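Local coordinates for glutamine aminotransferase class-II domain protein (Ruegeria pomeroyi, PDB 3MDN) that probably acts as a class-II glutamine amidotransferase of the Ntn-hydrolase superfamily, releasing ammonia from glutamine, at residues Arg214-His217 with Ala218-Gly221. Numbering follows the deposited sequence.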
ATOM      1  N   ARG D 214       8.384  30.860  12.599  1.00 23.18           N
ATOM      2  CA  ARG D 214       8.188  31.479  13.917  1.00 24.55           C
ATOM      3  C   ARG D 214       8.973  30.653  14.942  1.00 23.81           C
ATOM      4  O   ARG D 214       9.072  29.434  14.807  1.00 22.75           O
ATOM      5  CB  ARG D 214       6.690  31.514  14.280  1.00 25.07           C
ATOM      6  CG  ARG D 214       6.383  31.961  15.714  1.00 28.26           C
ATOM      7  CD  ARG D 214       4.889  31.862  16.062  1.00 34.33           C
ATOM      8  NE  ARG D 214       4.354  30.505  16.001  1.00 40.81           N
ATOM      9  CZ  ARG D 214       4.041  29.787  17.079  1.00 44.09           C
ATOM     10  NH1 ARG D 214       4.215  30.319  18.280  1.00 45.49           N
ATOM     11  NH2 ARG D 214       3.556  28.546  16.967  1.00 44.14           N
ATOM     12  N   TYR D 215       9.550  31.314  15.943  1.00 23.36           N
ATOM     13  CA  TYR D 215      10.215  30.578  17.006  1.00 23.59           C
ATOM     14  C   TYR D 215       9.140  30.176  18.018  1.00 23.73           C
ATOM     15  O   TYR D 215       8.416  31.031  18.496  1.00 22.85           O
ATOM     16  CB  TYR D 215      11.300  31.418  17.701  1.00 24.57           C
ATOM     17  CG  TYR D 215      11.991  30.621  18.804  1.00 25.42           C
ATOM     18  CD1 TYR D 215      11.612  30.745  20.131  1.00 26.35           C
ATOM     19  CD2 TYR D 215      12.959  29.660  18.487  1.00 23.55           C
ATOM     20  CE1 TYR D 215      12.240  29.966  21.135  1.00 25.08           C
ATOM     21  CE2 TYR D 215      13.588  28.936  19.454  1.00 23.48           C
ATOM     22  CZ  TYR D 215      13.220  29.078  20.766  1.00 25.44           C
ATOM     23  OH  TYR D 215      13.868  28.301  21.696  1.00 30.22           O
ATOM     24  N   SER D 216       9.026  28.881  18.323  1.00 23.51           N
ATOM     25  CA  SER D 216       8.088  28.401  19.340  1.00 24.41           C
ATOM     26  C   SER D 216       8.779  28.271  20.689  1.00 24.21           C
ATOM     27  O   SER D 216       9.638  27.407  20.891  1.00 23.80           O
ATOM     28  CB  SER D 216       7.516  27.017  18.958  1.00 25.44           C
ATOM     29  OG  SER D 216       6.826  26.394  20.066  1.00 28.24           O
ATOM     30  N   HIS D 217       8.377  29.117  21.625  1.00 25.31           N
ATOM     31  CA  HIS D 217       8.868  29.052  23.001  1.00 25.21           C
ATOM     32  C   HIS D 217       8.351  27.830  23.711  1.00 25.35           C
ATOM     33  O   HIS D 217       9.009  27.308  24.596  1.00 25.77           O
ATOM     34  CB  HIS D 217       8.452  30.313  23.743  1.00 25.15           C
ATOM     35  CG  HIS D 217       9.012  31.562  23.146  1.00 25.89           C
ATOM     36  ND1 HIS D 217      10.255  32.051  23.483  1.00 24.75           N
ATOM     37  CD2 HIS D 217       8.508  32.406  22.214  1.00 27.18           C
ATOM     38  CE1 HIS D 217      10.483  33.159  22.799  1.00 29.41           C
ATOM     39  NE2 HIS D 217       9.442  33.394  22.018  1.00 29.51           N
ATOM     40  N   ALA D 218       7.156  27.384  23.342  1.00 26.13           N
ATOM     41  CA  ALA D 218       6.620  26.116  23.852  1.00 27.09           C
ATOM     42  C   ALA D 218       7.386  24.852  23.344  1.00 28.00           C
ATOM     43  O   ALA D 218       7.619  23.891  24.089  1.00 27.59           O
ATOM     44  CB  ALA D 218       5.116  26.022  23.541  1.00 27.11           C
ATOM     45  N   ARG D 219       7.809  24.850  22.082  1.00 28.33           N
ATOM     46  CA  ARG D 219       8.632  23.726  21.601  1.00 28.50           C
ATOM     47  C   ARG D 219      10.123  23.979  21.885  1.00 28.04           C
ATOM     48  O   ARG D 219      10.899  23.026  22.024  1.00 28.18           O
ATOM     49  CB  ARG D 219       8.430  23.463  20.094  1.00 28.31           C
ATOM     50  CG  ARG D 219       7.062  22.876  19.707  1.00 31.54           C
ATOM     51  CD  ARG D 219       6.710  23.183  18.210  1.00 37.63           C
ATOM     52  NE  ARG D 219       5.352  22.750  17.853  1.00 42.98           N
ATOM     53  CZ  ARG D 219       4.413  23.533  17.317  1.00 46.81           C
ATOM     54  NH1 ARG D 219       4.671  24.806  17.033  1.00 48.56           N
ATOM     55  NH2 ARG D 219       3.204  23.041  17.051  1.00 47.73           N
ATOM     56  N   GLN D 220      10.520  25.256  21.941  1.00 27.10           N
ATOM     57  CA  GLN D 220      11.953  25.638  22.026  1.00 26.52           C
ATOM     58  C   GLN D 220      12.738  25.259  20.737  1.00 25.65           C
ATOM     59  O   GLN D 220      13.768  24.595  20.762  1.00 23.56           O
ATOM     60  CB  GLN D 220      12.580  25.104  23.335  1.00 26.93           C
ATOM     61  CG  GLN D 220      11.692  25.487  24.532  1.00 29.97           C
ATOM     62  CD  GLN D 220      12.267  25.169  25.900  1.00 32.20           C
ATOM     63  OE1 GLN D 220      12.550  24.018  26.220  1.00 36.48           O
ATOM     64  NE2 GLN D 220      12.417  26.200  26.726  1.00 33.16           N
ATOM     65  N   GLY D 221      12.215  25.728  19.608  1.00 24.95           N
ATOM     66  CA  GLY D 221      12.838  25.571  18.313  1.00 24.41           C
ATOM     67  C   GLY D 221      12.005  26.309  17.264  1.00 24.25           C
ATOM     68  O   GLY D 221      10.896  26.770  17.540  1.00 23.66           O
TER
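With OG trans to its own backbone N (chi1 167°), Ser216 turns its hydroxyl across the mouth of the turn, where OG accepts the N-H of Arg219 at 2.7 Å in a fairly straight bond (157°). Tyr215, likewise trans about chi1, lays its ring alongside the returning chain: CE2 lies 3.5 Å from Gly221 N, and OH reaches 3.3 Å from Gln220 CA. Its CD1 sits over one face of the His217 imidazole, 3.7 Å above the ring plane and over its centre. The carbonyl of Ser216 takes two amides, Gln220 N at 2.6 Å from O and, more weakly, Gly221 N. Ser216 N returns a bond to Gly221 O at 2.9 Å, closing the antiparallel pair. Arg219 passes its aliphatic chain over Ser216 OG, and its guanidinium is held by the backbone O of Asp18; Arg214 NH2 stands 3.9 Å from Arg219 NH1, and the Arg214 side chain also lies against Glu230 and Glu233. His217, Ala218 and Arg219 keep right-handed helical backbone angles, whereas Gln220 is left-handed (phi 66°). Gln220 and Gly221 together oppose Ser216, the G1 beta bulge of a tight four-residue hairpin linking strands 212-216 and 221-225 of a seven-stranded antiparallel sheet.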